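Local coordinates for beta-lactamase-related domain-containing protein (Bacteroides dorei DSM 17855, PDB 5TGF), which has no known substrate but probably acts as a serine hydrolase of the beta-lactamase and penicillin-binding protein family, and carries a calcium-binding site, at residues G109-L114 / L133-V138; R101-H106 / Q153-M158; K23-G28 / K316-S321; P287-A292 / A308-E313; V119-H124 / V189-G194. All coordinates share one frame; numbering follows the deposited sequence.

Interaction 1 (G109-L114 / L133-V138); sequences GVRPYL and LSLDTV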
# COMPACT_ATOMS: atom_id res chain seq x y z
N GLY A 109 -6.87 13.04 10.20
CA GLY A 109 -7.60 13.02 11.46
C GLY A 109 -8.93 12.30 11.46
O GLY A 109 -9.66 12.35 12.46
N VAL A 110 -9.26 11.62 10.36
CA VAL A 110 -10.43 10.75 10.34
C VAL A 110 -10.16 9.53 11.25
O VAL A 110 -9.04 9.04 11.35
CB VAL A 110 -10.77 10.32 8.91
CG1 VAL A 110 -11.90 9.29 8.89
CG2 VAL A 110 -11.14 11.55 8.09
N ARG A 111 -11.19 9.08 11.95
CA ARG A 111 -11.02 7.93 12.85
C ARG A 111 -10.41 6.74 12.04
O ARG A 111 -10.84 6.53 10.91
CB ARG A 111 -12.39 7.55 13.40
CG ARG A 111 -12.35 6.65 14.60
CD ARG A 111 -13.74 6.12 14.92
NE ARG A 111 -13.61 5.02 15.85
CZ ARG A 111 -13.73 5.13 17.17
NH1 ARG A 111 -14.08 6.29 17.69
NH2 ARG A 111 -13.52 4.08 17.95
N PRO A 112 -9.46 5.99 12.61
CA PRO A 112 -8.88 4.87 11.85
C PRO A 112 -9.85 3.80 11.35
O PRO A 112 -9.74 3.38 10.20
CB PRO A 112 -7.89 4.25 12.84
CG PRO A 112 -7.46 5.41 13.71
CD PRO A 112 -8.74 6.20 13.88
N TYR A 113 -10.71 3.31 12.23
CA TYR A 113 -11.67 2.23 11.92
C TYR A 113 -13.01 2.53 12.57
O TYR A 113 -13.10 3.39 13.46
CB TYR A 113 -11.12 0.87 12.35
CG TYR A 113 -9.81 0.56 11.66
CD1 TYR A 113 -9.79 0.18 10.31
CD2 TYR A 113 -8.61 0.81 12.30
CE1 TYR A 113 -8.59 -0.02 9.65
CE2 TYR A 113 -7.40 0.64 11.64
CZ TYR A 113 -7.39 0.23 10.31
OH TYR A 113 -6.18 0.10 9.64
N LEU A 114 -14.08 1.88 12.10
CA LEU A 114 -15.41 2.12 12.72
C LEU A 114 -15.34 1.74 14.24
O LEU A 114 -14.57 0.88 14.60
CB LEU A 114 -16.50 1.33 12.02
CG LEU A 114 -16.81 1.67 10.55
CD1 LEU A 114 -17.98 0.80 10.11
CD2 LEU A 114 -17.12 3.13 10.32
N LEU A 133 -19.18 9.71 7.59
CA LEU A 133 -19.56 11.13 7.73
C LEU A 133 -20.07 11.42 9.15
O LEU A 133 -19.83 12.50 9.66
CB LEU A 133 -20.60 11.52 6.68
CG LEU A 133 -21.25 12.92 6.81
CD1 LEU A 133 -20.21 14.01 6.73
CD2 LEU A 133 -22.30 13.10 5.74
N SER A 134 -20.71 10.45 9.79
CA SER A 134 -21.28 10.62 11.14
C SER A 134 -20.24 10.68 12.26
O SER A 134 -20.56 11.08 13.35
CB SER A 134 -22.29 9.49 11.43
OG SER A 134 -21.61 8.25 11.64
N LEU A 135 -18.99 10.30 11.99
CA LEU A 135 -17.98 10.13 13.04
C LEU A 135 -17.20 11.41 13.29
O LEU A 135 -16.72 12.06 12.37
CB LEU A 135 -16.99 9.00 12.68
CG LEU A 135 -17.58 7.59 12.48
CD1 LEU A 135 -16.52 6.64 11.94
CD2 LEU A 135 -18.24 7.05 13.76
N ASP A 136 -17.00 11.73 14.56
CA ASP A 136 -16.10 12.80 14.96
C ASP A 136 -14.67 12.50 14.50
O ASP A 136 -14.21 11.32 14.43
CB ASP A 136 -16.04 12.92 16.49
CG ASP A 136 -17.36 13.36 17.10
OD1 ASP A 136 -18.15 14.09 16.45
OD2 ASP A 136 -17.57 13.01 18.29
N THR A 137 -13.95 13.58 14.22
CA THR A 137 -12.54 13.49 13.93
C THR A 137 -11.74 13.33 15.21
O THR A 137 -12.26 13.51 16.29
CB THR A 137 -12.05 14.73 13.16
OG1 THR A 137 -12.35 15.92 13.90
CG2 THR A 137 -12.69 14.78 11.79
N VAL A 138 -10.48 12.95 15.07
CA VAL A 138 -9.66 12.73 16.26
C VAL A 138 -8.60 13.81 16.43
O VAL A 138 -8.08 13.98 17.51
CB VAL A 138 -9.07 11.31 16.28
CG1 VAL A 138 -10.19 10.29 16.56
CG2 VAL A 138 -8.34 11.00 14.98
O HOH W 1 -13.65 10.56 11.84
O HOH W 2 -14.35 9.10 16.34

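Interaction 2 (R101-H106 / Q153-M158); sequences RQLLSH and QIAGRM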
# COMPACT_ATOMS: atom_id res chain seq x y z
N ARG A 101 -4.82 14.48 -0.57
CA ARG A 101 -3.48 14.01 -0.20
C ARG A 101 -3.38 13.72 1.31
O ARG A 101 -2.56 12.87 1.72
CB ARG A 101 -2.42 15.04 -0.61
CG ARG A 101 -2.52 16.39 0.07
CD ARG A 101 -1.29 17.23 -0.29
NE ARG A 101 -1.38 18.59 0.21
CZ ARG A 101 -1.14 18.98 1.45
NH1 ARG A 101 -0.75 18.14 2.40
NH2 ARG A 101 -1.30 20.26 1.75
N GLN A 102 -4.21 14.37 2.13
CA GLN A 102 -4.20 14.12 3.58
C GLN A 102 -4.88 12.80 3.92
O GLN A 102 -4.45 12.08 4.83
CB GLN A 102 -4.87 15.25 4.37
CG GLN A 102 -4.02 16.52 4.34
CD GLN A 102 -4.70 17.76 4.91
OE1 GLN A 102 -5.91 17.91 4.87
NE2 GLN A 102 -3.88 18.69 5.37
N LEU A 103 -5.95 12.51 3.20
CA LEU A 103 -6.62 11.22 3.34
C LEU A 103 -5.64 10.07 3.09
O LEU A 103 -5.59 9.12 3.85
CB LEU A 103 -7.84 11.12 2.38
CG LEU A 103 -9.00 12.09 2.63
CD1 LEU A 103 -9.98 12.13 1.45
CD2 LEU A 103 -9.74 11.80 3.93
N LEU A 104 -4.84 10.19 2.04
CA LEU A 104 -4.00 9.08 1.60
C LEU A 104 -2.66 9.00 2.32
O LEU A 104 -1.82 8.19 1.95
CB LEU A 104 -3.77 9.18 0.09
CG LEU A 104 -4.97 8.93 -0.80
CD1 LEU A 104 -4.74 9.45 -2.21
CD2 LEU A 104 -5.31 7.46 -0.85
N SER A 105 -2.39 9.94 3.24
CA SER A 105 -1.12 9.99 3.95
C SER A 105 -1.30 9.78 5.45
O SER A 105 -0.35 9.95 6.20
CB SER A 105 -0.42 11.32 3.70
OG SER A 105 -1.19 12.41 4.20
N HIS A 106 -2.50 9.35 5.87
CA HIS A 106 -2.82 9.11 7.25
C HIS A 106 -2.71 10.37 8.13
O HIS A 106 -2.32 10.27 9.30
CB HIS A 106 -1.96 7.99 7.80
CG HIS A 106 -2.10 6.73 7.00
ND1 HIS A 106 -3.30 6.08 6.88
CD2 HIS A 106 -1.22 6.08 6.21
CE1 HIS A 106 -3.16 5.05 6.06
NE2 HIS A 106 -1.90 5.01 5.68
N GLN A 153 -11.31 5.35 2.31
CA GLN A 153 -12.66 5.14 1.75
C GLN A 153 -13.19 6.42 1.14
O GLN A 153 -13.76 6.40 0.06
CB GLN A 153 -13.66 4.63 2.78
CG GLN A 153 -13.27 3.35 3.47
CD GLN A 153 -13.37 2.15 2.57
OE1 GLN A 153 -12.43 1.84 1.82
NE2 GLN A 153 -14.50 1.47 2.63
N ILE A 154 -12.98 7.52 1.84
CA ILE A 154 -13.40 8.84 1.34
C ILE A 154 -12.62 9.19 0.08
O ILE A 154 -13.23 9.62 -0.91
CB ILE A 154 -13.19 9.92 2.40
CG1 ILE A 154 -14.00 9.60 3.68
CG2 ILE A 154 -13.58 11.29 1.87
CD1 ILE A 154 -13.84 10.68 4.72
N ALA A 155 -11.30 9.00 0.10
CA ALA A 155 -10.46 9.23 -1.08
C ALA A 155 -10.95 8.45 -2.28
O ALA A 155 -11.08 9.00 -3.39
CB ALA A 155 -8.99 8.88 -0.79
N GLY A 156 -11.23 7.17 -2.08
CA GLY A 156 -11.77 6.35 -3.13
C GLY A 156 -13.10 6.86 -3.69
O GLY A 156 -13.33 6.80 -4.90
N ARG A 157 -14.00 7.32 -2.81
CA ARG A 157 -15.29 7.85 -3.23
C ARG A 157 -15.13 9.14 -4.05
O ARG A 157 -15.90 9.37 -4.99
CB ARG A 157 -16.18 8.11 -2.03
CG ARG A 157 -17.59 8.61 -2.35
CD ARG A 157 -18.39 7.64 -3.14
NE ARG A 157 -19.66 8.27 -3.57
CZ ARG A 157 -20.25 8.08 -4.74
NH1 ARG A 157 -19.75 7.24 -5.64
NH2 ARG A 157 -21.37 8.74 -5.02
N MSE A 158 -14.12 9.95 -3.75
CA MSE A 158 -13.91 11.17 -4.51
C MSE A 158 -13.52 10.80 -5.94
O MSE A 158 -14.01 11.43 -6.90
CB MSE A 158 -12.87 12.10 -3.90
CG MSE A 158 -13.26 12.69 -2.54
SE MSE A 158 -11.71 13.45 -1.62
CE MSE A 158 -11.37 15.11 -2.64

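Interaction 3 (K23-G28 / K316-S321); sequences KGYYPG and KKDGFS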
# COMPACT_ATOMS: atom_id res chain seq x y z
N LYS A 23 8.95 -23.34 10.48
CA LYS A 23 8.32 -23.04 11.79
C LYS A 23 6.81 -22.92 11.73
O LYS A 23 6.17 -22.63 12.74
CB LYS A 23 8.90 -21.77 12.40
CG LYS A 23 10.39 -21.88 12.67
CD LYS A 23 11.00 -20.55 13.08
CE LYS A 23 12.51 -20.67 13.02
NZ LYS A 23 13.17 -19.35 13.19
N GLY A 24 6.23 -23.08 10.55
CA GLY A 24 4.79 -23.06 10.40
C GLY A 24 4.15 -21.66 10.48
O GLY A 24 2.95 -21.55 10.62
N TYR A 25 4.96 -20.61 10.40
CA TYR A 25 4.41 -19.26 10.38
C TYR A 25 3.50 -19.03 9.16
O TYR A 25 2.52 -18.29 9.26
CB TYR A 25 5.50 -18.21 10.34
CG TYR A 25 6.53 -18.22 11.45
CD1 TYR A 25 6.23 -18.65 12.72
CD2 TYR A 25 7.78 -17.67 11.22
CE1 TYR A 25 7.19 -18.57 13.74
CE2 TYR A 25 8.74 -17.63 12.20
CZ TYR A 25 8.42 -18.05 13.47
OH TYR A 25 9.41 -17.98 14.42
N TYR A 26 3.91 -19.54 8.00
CA TYR A 26 3.08 -19.56 6.79
C TYR A 26 2.90 -20.99 6.23
O TYR A 26 3.81 -21.80 6.37
CB TYR A 26 3.75 -18.73 5.69
CG TYR A 26 4.09 -17.32 6.08
CD1 TYR A 26 3.10 -16.36 6.18
CD2 TYR A 26 5.41 -16.93 6.28
CE1 TYR A 26 3.41 -15.04 6.49
CE2 TYR A 26 5.73 -15.63 6.61
CZ TYR A 26 4.73 -14.69 6.74
OH TYR A 26 5.07 -13.37 7.04
N PRO A 27 1.76 -21.27 5.56
CA PRO A 27 1.60 -22.57 4.89
C PRO A 27 2.30 -22.61 3.53
O PRO A 27 2.54 -23.68 2.98
CB PRO A 27 0.07 -22.69 4.73
CG PRO A 27 -0.43 -21.29 4.69
CD PRO A 27 0.52 -20.47 5.51
N GLY A 28 2.62 -21.44 3.00
CA GLY A 28 3.19 -21.31 1.67
C GLY A 28 3.53 -19.85 1.46
O GLY A 28 3.18 -19.00 2.28
N LYS A 316 4.46 -13.13 17.24
CA LYS A 316 4.53 -14.44 17.88
C LYS A 316 5.57 -14.41 19.01
O LYS A 316 6.44 -13.53 19.02
CB LYS A 316 4.88 -15.50 16.86
CG LYS A 316 3.90 -15.55 15.70
CD LYS A 316 4.18 -16.76 14.82
CE LYS A 316 3.16 -16.85 13.71
NZ LYS A 316 1.76 -17.04 14.15
N LYS A 317 5.51 -15.40 19.90
CA LYS A 317 6.25 -15.34 21.17
C LYS A 317 7.76 -15.41 20.97
O LYS A 317 8.50 -14.85 21.75
CB LYS A 317 5.75 -16.43 22.13
N ASP A 318 8.22 -15.99 19.87
CA ASP A 318 9.65 -15.98 19.57
C ASP A 318 10.17 -14.65 19.00
O ASP A 318 11.33 -14.54 18.56
CB ASP A 318 10.00 -17.14 18.64
CG ASP A 318 9.16 -17.14 17.34
OD1 ASP A 318 8.49 -16.11 17.06
OD2 ASP A 318 9.17 -18.17 16.64
N GLY A 319 9.31 -13.64 18.95
CA GLY A 319 9.73 -12.33 18.44
C GLY A 319 9.50 -12.13 16.95
O GLY A 319 9.68 -11.02 16.43
N PHE A 320 9.09 -13.17 16.23
CA PHE A 320 8.75 -13.00 14.80
C PHE A 320 7.53 -12.10 14.69
O PHE A 320 6.60 -12.16 15.51
CB PHE A 320 8.48 -14.36 14.14
CG PHE A 320 7.83 -14.28 12.78
CD1 PHE A 320 8.60 -14.20 11.62
CD2 PHE A 320 6.45 -14.33 12.66
CE1 PHE A 320 7.98 -14.13 10.38
CE2 PHE A 320 5.83 -14.32 11.41
CZ PHE A 320 6.59 -14.22 10.28
N SER A 321 7.49 -11.32 13.62
CA SER A 321 6.34 -10.51 13.28
C SER A 321 6.20 -10.47 11.78
O SER A 321 7.13 -10.03 11.09
CB SER A 321 6.46 -9.07 13.79
OG SER A 321 5.35 -8.29 13.35
O HOH W 3 2.05 -20.23 13.12

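Interaction 4 (P287-A292 / A308-E313); sequences PGWAGA and AHVQGE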
# COMPACT_ATOMS: atom_id res chain seq x y z
N PRO A 287 3.75 -2.71 3.30
CA PRO A 287 3.58 -4.01 3.94
C PRO A 287 2.16 -4.21 4.44
O PRO A 287 1.52 -3.26 4.85
CB PRO A 287 4.55 -3.98 5.12
CG PRO A 287 5.38 -2.77 4.92
CD PRO A 287 4.54 -1.80 4.14
N GLY A 288 1.70 -5.45 4.43
CA GLY A 288 0.43 -5.81 5.08
C GLY A 288 0.70 -6.56 6.37
O GLY A 288 1.75 -7.16 6.51
N TRP A 289 -0.27 -6.58 7.27
CA TRP A 289 -0.08 -7.15 8.59
C TRP A 289 0.26 -8.64 8.54
O TRP A 289 0.89 -9.16 9.46
CB TRP A 289 -1.31 -6.93 9.49
CG TRP A 289 -2.56 -7.68 9.03
CD1 TRP A 289 -3.52 -7.19 8.18
CD2 TRP A 289 -3.01 -8.99 9.41
NE1 TRP A 289 -4.48 -8.12 7.96
CE2 TRP A 289 -4.23 -9.22 8.72
CE3 TRP A 289 -2.50 -10.00 10.22
CZ2 TRP A 289 -4.93 -10.42 8.81
CZ3 TRP A 289 -3.23 -11.21 10.34
CH2 TRP A 289 -4.42 -11.39 9.64
N ALA A 290 -0.24 -9.34 7.50
CA ALA A 290 -0.15 -10.79 7.41
C ALA A 290 1.04 -11.30 6.61
O ALA A 290 1.16 -12.52 6.37
CB ALA A 290 -1.45 -11.38 6.84
N GLY A 291 1.96 -10.40 6.25
CA GLY A 291 3.24 -10.80 5.69
C GLY A 291 3.56 -10.36 4.26
O GLY A 291 4.72 -10.38 3.88
N ALA A 292 2.57 -9.89 3.51
CA ALA A 292 2.83 -9.39 2.17
C ALA A 292 3.76 -8.16 2.25
O ALA A 292 3.51 -7.23 3.04
CB ALA A 292 1.53 -9.01 1.47
N ALA A 308 2.32 -13.94 0.96
CA ALA A 308 2.02 -14.94 1.92
C ALA A 308 0.97 -14.39 2.88
O ALA A 308 0.70 -13.19 2.87
CB ALA A 308 3.27 -15.35 2.69
N HIS A 309 0.40 -15.27 3.69
CA HIS A 309 -0.60 -14.88 4.70
C HIS A 309 -0.32 -15.67 5.98
O HIS A 309 -0.44 -16.89 6.01
CB HIS A 309 -2.04 -15.09 4.22
CG HIS A 309 -3.07 -14.43 5.09
ND1 HIS A 309 -3.23 -14.74 6.43
CD2 HIS A 309 -3.95 -13.43 4.84
CE1 HIS A 309 -4.16 -13.96 6.96
NE2 HIS A 309 -4.59 -13.14 6.02
N VAL A 310 0.07 -14.97 7.02
CA VAL A 310 0.44 -15.61 8.32
C VAL A 310 -0.71 -16.47 8.82
O VAL A 310 -1.91 -16.19 8.58
CB VAL A 310 0.87 -14.51 9.36
CG1 VAL A 310 -0.36 -13.77 9.87
CG2 VAL A 310 1.69 -15.09 10.51
N GLN A 311 -0.35 -17.56 9.48
CA GLN A 311 -1.34 -18.32 10.26
C GLN A 311 -1.14 -18.02 11.72
O GLN A 311 -0.00 -17.94 12.19
CB GLN A 311 -1.37 -19.83 9.97
CG GLN A 311 -0.09 -20.63 10.03
CD GLN A 311 -0.11 -21.89 9.10
OE1 GLN A 311 -1.18 -22.34 8.62
NE2 GLN A 311 1.08 -22.47 8.84
N GLY A 312 -2.24 -17.75 12.40
CA GLY A 312 -2.21 -17.35 13.79
C GLY A 312 -1.96 -15.86 13.90
O GLY A 312 -2.25 -15.11 12.98
N GLU A 313 -1.48 -15.44 15.06
CA GLU A 313 -1.19 -14.04 15.29
C GLU A 313 0.02 -13.63 14.49
O GLU A 313 0.98 -14.39 14.32
CB GLU A 313 -0.97 -13.75 16.78
CG GLU A 313 -2.24 -13.91 17.58
CD GLU A 313 -2.05 -13.54 19.04
OE1 GLU A 313 -2.17 -12.34 19.37
OE2 GLU A 313 -1.75 -14.45 19.82

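Interaction 5 (V119-H124 / V189-G194); sequences VDNYNH and VNTDGG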
# COMPACT_ATOMS: atom_id res chain seq x y z
N VAL A 119 -17.67 -3.09 11.85
CA VAL A 119 -16.51 -3.20 10.96
C VAL A 119 -16.91 -2.74 9.55
O VAL A 119 -17.94 -3.17 9.04
CB VAL A 119 -16.03 -4.65 10.84
CG1 VAL A 119 -14.75 -4.70 10.00
CG2 VAL A 119 -15.79 -5.26 12.21
N ASP A 120 -16.14 -1.84 8.95
CA ASP A 120 -16.42 -1.41 7.56
C ASP A 120 -16.01 -2.52 6.59
O ASP A 120 -14.82 -2.70 6.37
CB ASP A 120 -15.64 -0.13 7.20
CG ASP A 120 -15.85 0.32 5.73
OD1 ASP A 120 -16.22 -0.54 4.89
OD2 ASP A 120 -15.64 1.53 5.41
N ASN A 121 -17.00 -3.30 6.13
CA ASN A 121 -16.82 -4.34 5.11
C ASN A 121 -17.63 -3.96 3.84
O ASN A 121 -17.97 -4.83 3.03
CB ASN A 121 -17.31 -5.71 5.62
CG ASN A 121 -16.44 -6.27 6.72
OD1 ASN A 121 -15.22 -6.14 6.69
ND2 ASN A 121 -17.05 -6.95 7.68
N TYR A 122 -17.93 -2.69 3.66
CA TYR A 122 -18.81 -2.26 2.56
C TYR A 122 -18.25 -2.64 1.20
O TYR A 122 -17.09 -2.43 0.93
CB TYR A 122 -19.00 -0.74 2.60
CG TYR A 122 -19.93 -0.27 3.73
CD1 TYR A 122 -21.30 -0.34 3.57
CD2 TYR A 122 -19.43 0.26 4.91
CE1 TYR A 122 -22.16 0.13 4.54
CE2 TYR A 122 -20.28 0.73 5.90
CZ TYR A 122 -21.65 0.65 5.71
OH TYR A 122 -22.57 1.11 6.65
N ASN A 123 -19.13 -3.07 0.31
CA ASN A 123 -18.76 -3.27 -1.11
C ASN A 123 -19.14 -2.09 -2.00
O ASN A 123 -18.85 -2.10 -3.21
CB ASN A 123 -19.36 -4.56 -1.62
CG ASN A 123 -18.73 -5.76 -1.00
OD1 ASN A 123 -17.51 -5.88 -0.94
ND2 ASN A 123 -19.55 -6.70 -0.61
N HIS A 124 -19.68 -1.03 -1.40
CA HIS A 124 -19.92 0.21 -2.12
C HIS A 124 -19.48 1.39 -1.33
O HIS A 124 -19.90 1.59 -0.16
CB HIS A 124 -21.41 0.35 -2.49
CG HIS A 124 -21.95 -0.80 -3.25
ND1 HIS A 124 -21.75 -0.95 -4.61
CD2 HIS A 124 -22.58 -1.93 -2.84
CE1 HIS A 124 -22.21 -2.13 -5.00
NE2 HIS A 124 -22.72 -2.74 -3.94
N VAL A 189 -15.26 -7.58 -0.68
CA VAL A 189 -14.40 -7.58 0.50
C VAL A 189 -14.58 -8.89 1.26
O VAL A 189 -15.71 -9.26 1.57
CB VAL A 189 -14.78 -6.37 1.37
CG1 VAL A 189 -14.02 -6.33 2.67
CG2 VAL A 189 -14.55 -5.11 0.58
N ASN A 190 -13.49 -9.61 1.49
CA ASN A 190 -13.47 -10.78 2.37
C ASN A 190 -13.62 -10.33 3.82
O ASN A 190 -12.95 -9.38 4.25
CB ASN A 190 -12.15 -11.57 2.21
CG ASN A 190 -11.99 -12.68 3.24
OD1 ASN A 190 -11.56 -12.44 4.37
ND2 ASN A 190 -12.36 -13.89 2.86
N THR A 191 -14.43 -11.04 4.59
CA THR A 191 -14.83 -10.58 5.91
C THR A 191 -14.23 -11.38 7.07
O THR A 191 -14.71 -11.30 8.22
CB THR A 191 -16.36 -10.54 6.02
OG1 THR A 191 -16.87 -11.83 5.73
CG2 THR A 191 -16.95 -9.58 5.04
N ASP A 192 -13.20 -12.16 6.79
CA ASP A 192 -12.61 -13.01 7.82
C ASP A 192 -11.84 -12.25 8.90
O ASP A 192 -11.49 -12.80 9.95
CB ASP A 192 -11.74 -14.08 7.15
CG ASP A 192 -12.55 -15.04 6.25
OD1 ASP A 192 -13.80 -15.15 6.38
OD2 ASP A 192 -11.92 -15.69 5.41
N GLY A 193 -11.57 -10.99 8.65
CA GLY A 193 -10.88 -10.13 9.59
C GLY A 193 -9.53 -9.72 9.06
O GLY A 193 -8.71 -10.58 8.66
N GLY A 194 -9.30 -8.41 9.00
CA GLY A 194 -8.05 -7.88 8.52
C GLY A 194 -7.90 -7.77 7.01
O GLY A 194 -6.80 -7.39 6.53
O HOH W 4 -15.07 -8.97 9.58
O HOH W 5 -18.21 -9.22 0.81

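Interaction 1 (G109-L114 / L133-V138)
Leu114 and Leu135 cross at about a right angle, and their tips make the apolar part of this contact: Leu135 CD1 lies 3.9 Å from Leu114 CD2. In both leucines CG stands anti to the residue's own carbonyl carbon. The same CD1 methyl also meets the aliphatic part of Arg111, 4.1 Å from its CD and again nearly at a right angle, so one methyl serves two neighbours. Arg111 gets there with CG anti to its backbone N (chi1 -165°) and a chain that stays extended as far as NE. Its guanidinium is met at its edge: NE donates to Tyr113 O at 2.9 Å, in plane but bent, and NH1 donates in plane to a water 3.1 Å away. That water gives a hydrogen to Asp136 O. A second water, accepting from Arg111 N at 2.9 Å, donates to the same carbonyl, so Asp136 O is held by two bridging waters. The direct link between the backbones lies further along, where Val138 N donates to Gly109 O at 2.8 Å with a nearly straight N-H...O angle of 169°. Val138 and Thr137 flank that carbonyl oxygen with their side-chain carbons. This is plain loop-to-loop packing in the helical part of the fold, away from the calcium site, and it joins the loops on either side of helix 125-133 in sequence. Leu114 and Leu135 both touch Leu150 of helix 150-163, while Val110 reaches Leu150 and Ala151 of that helix and Ile132 of helix 125-133.

Interaction 2 (R101-H106 / Q153-M158)
Helix 150-163 packs here against the end of the short helix 100-103, in the helical part of a fold of the serine beta-lactamase and penicillin-binding protein type. Across the two segments the interaction is entirely apolar, and all five touching residues are buried. Leu103 does most of the work. With CG anti to its carbonyl carbon (chi1 -64°), it sends CD1 onto segment 153-158 of helix 150-163, where the methyl sits 3.7 Å from Ile154 CG2 and equally close to Ala155 N; the leucine and isoleucine side chains cross at about a right angle. At its root, Leu103 CB lies 4.0 Å from Ala155 CB. The small alanine lets the backbones come near, and its methyl is shared, since Leu104 CD2 approaches the same Ala155 CB to 3.9 Å. Polar bonding serves each segment separately. Residues Leu103 to His106 form a type I beta turn, and Ser105 OG donates to Arg101 O at 2.9 Å, on a lone pair of the carbonyl, tying the turn back to the helix. His106 touches Lys61 and Tyr147, two residues of an SxxK-type pattern that probably marks the active site, as in relatives. Val83 of helix 83-86 touches Leu103, Ile154 and Met158 alike. Ile68 of helix 60-74 touches Leu104 and Ala155. Met158, a selenomethionine, lies beside Leu77 of the calcium site; it bends at its third torsion (chi3 74°), and its SE closes the group 3.8 Å from Leu103 CD1.

Interaction 3 (K23-G28 / K316-S321)
Tyr25 leaves the backbone with CG anti to its carbonyl carbon (chi1 -57°), just after the Schellman motif in which Gly24 ends helix 11-22, and projects into the loop 316-321. Its CB already touches the far end of Phe320, 4.0 Å from CE2 of that ring. Further out, CD2 lies over the centre of the phenylalanine, and CE2 comes within 3.5 Å of Phe320 CD1. The two rings form an offset face-to-face stack, entered from opposite directions, with centroids 4.0 Å apart and planes 20° from parallel. On the other branch, CD1 meets the aliphatic stem of Lys316 at its CD, 3.5 Å away, as the two side chains slide past each other in opposite directions. The face of Tyr25 turned from Phe320 is covered by Lys23 CB, 3.8 Å above the ring centre. At the tip, the hydroxyl faces Asp318 OD2 end to end, but the two oxygens are modelled too close together, so no bond is inferred from the pair. Asp318 is oriented by an Asx turn, its OD1 accepting from Phe320 N at 3.1 Å; this turn overlaps the end of the type I turn Lys316 to Gly319. Tyr26 OH adds a contact at the edge of Phe320, and Trp20 of helix 11-22 meets that ring edge-to-face. Lys316 directs NZ to the carbonyls of Gln311 and Glu313, and weakly through a water to Gly24 O. Flat rings and a lysine stem thus join loop to helix end, and because mainly carbonyls hold the ammonium, its charge probably plays little part in the stacking.

Interaction 4 (P287-A292 / A308-E313)
Ala290 O is the best-held polar atom, gripped by one hydrogen bond and one weaker CA-H...O contact. Val310 N donates to it at 2.8 Å, in the carbonyl plane and on a lone pair, while His309 CA approaches the same oxygen to 3.4 Å. The carbonyl belongs to the type I beta turn Gly288 to Gly291, in the connection between strands 281-285 and 293-297 of the main antiparallel sheet; segment 308-313 follows strand 302-307 of that sheet. The side chains close over this backbone link. His309 has CG anti to its backbone N (chi1 -168°), which swings the imidazole back over the turn until Ala290 CB stands almost on the ring normal, 3.6 Å from the centroid, in a CH-pi contact. The ring is held at both nitrogens: ND1 donates to Val310 O at 2.9 Å, close to the ring plane, and NE2 is hydrogen-bonded to His195 NE2. Ala290 CB also lies over the centre of the Trp289 ring, so one methyl seats two aromatic groups whose planes stand 86° apart. The indole NE1 bonds Gly194 O, and a glycerol, probably from the crystallisation liquor, lies beside Trp289 and may mark a pocket. At the far rim of the indole, CH2 comes to 3.7 Å from His309 CE1, and CZ3 rests 3.9 Å from Val310 CG1.

Interaction 5 (V119-H124 / V189-G194)
With CG anti to the carbonyl carbon in both Asn121 (chi1 -68°) and Asn123 (chi1 -69°), the two amides of the loop reach segment 189-194 at different points. Asn123 makes the direct polar link: its OD1 accepts from Val189 N at 2.8 Å, in the plane of the amide carbonyl, with a nearly straight N-H...O angle of 166°. Its ND2 gives a hydrogen to a water 3.2 Å away, and that water donates to Val189 O at 2.6 Å. One amide thus satisfies both backbone polar groups of Val189, one directly and the other through water. Val189 packs its CG2 branch, anti to its own carbonyl carbon, against nearby oxygens, CG2 lying 3.4 Å from Asn123 OD1 and 3.7 Å from Tyr122 O. Asn121 crosses Thr191 at about a right angle, the CG2 methyl of the threonine resting 3.7 Å from Asn121 ND2. A second water lies nearby, donating to Thr191 O and only weakly bound by Asn121 ND2. Both loops are shaped by Asx turns of their own: Asp120 OD1 accepts from Tyr122 N, and Asn190 OD1 from Asp192 N. Tyr122 turns away from the contact, its hydroxyl bonded to Glu131 of helix 125-133, while His124 occupies the N-cap position of that helix. Amide groups that can donate and accept at once, with waters relaying further bonds, one of them weak, pair the polar groups of two irregular surface loops, while the methyls of Val189 and Thr191 pack against the amides.

Overall arrangement
From the N terminus, the end of helix 11-22 opens interaction 3, which closes almost 290 residues later near the C-terminal helix and encloses the other four contacts. Interaction 2 opens at helix 100-103 and closes on helix 150-163; interaction 1 is nested within it, looping round helix 125-133. Interaction 5 opens at 119-124 inside both loops and closes at 189-194 beyond them, so it crosses each. Interaction 4 follows in series, joining loops at one end of the large sheet, and touches interaction 3 through Gln311. Trp289 of interaction 4 meets the end of segment 189-194, linking interactions 4 and 5 and connecting the sheet side to the helical side.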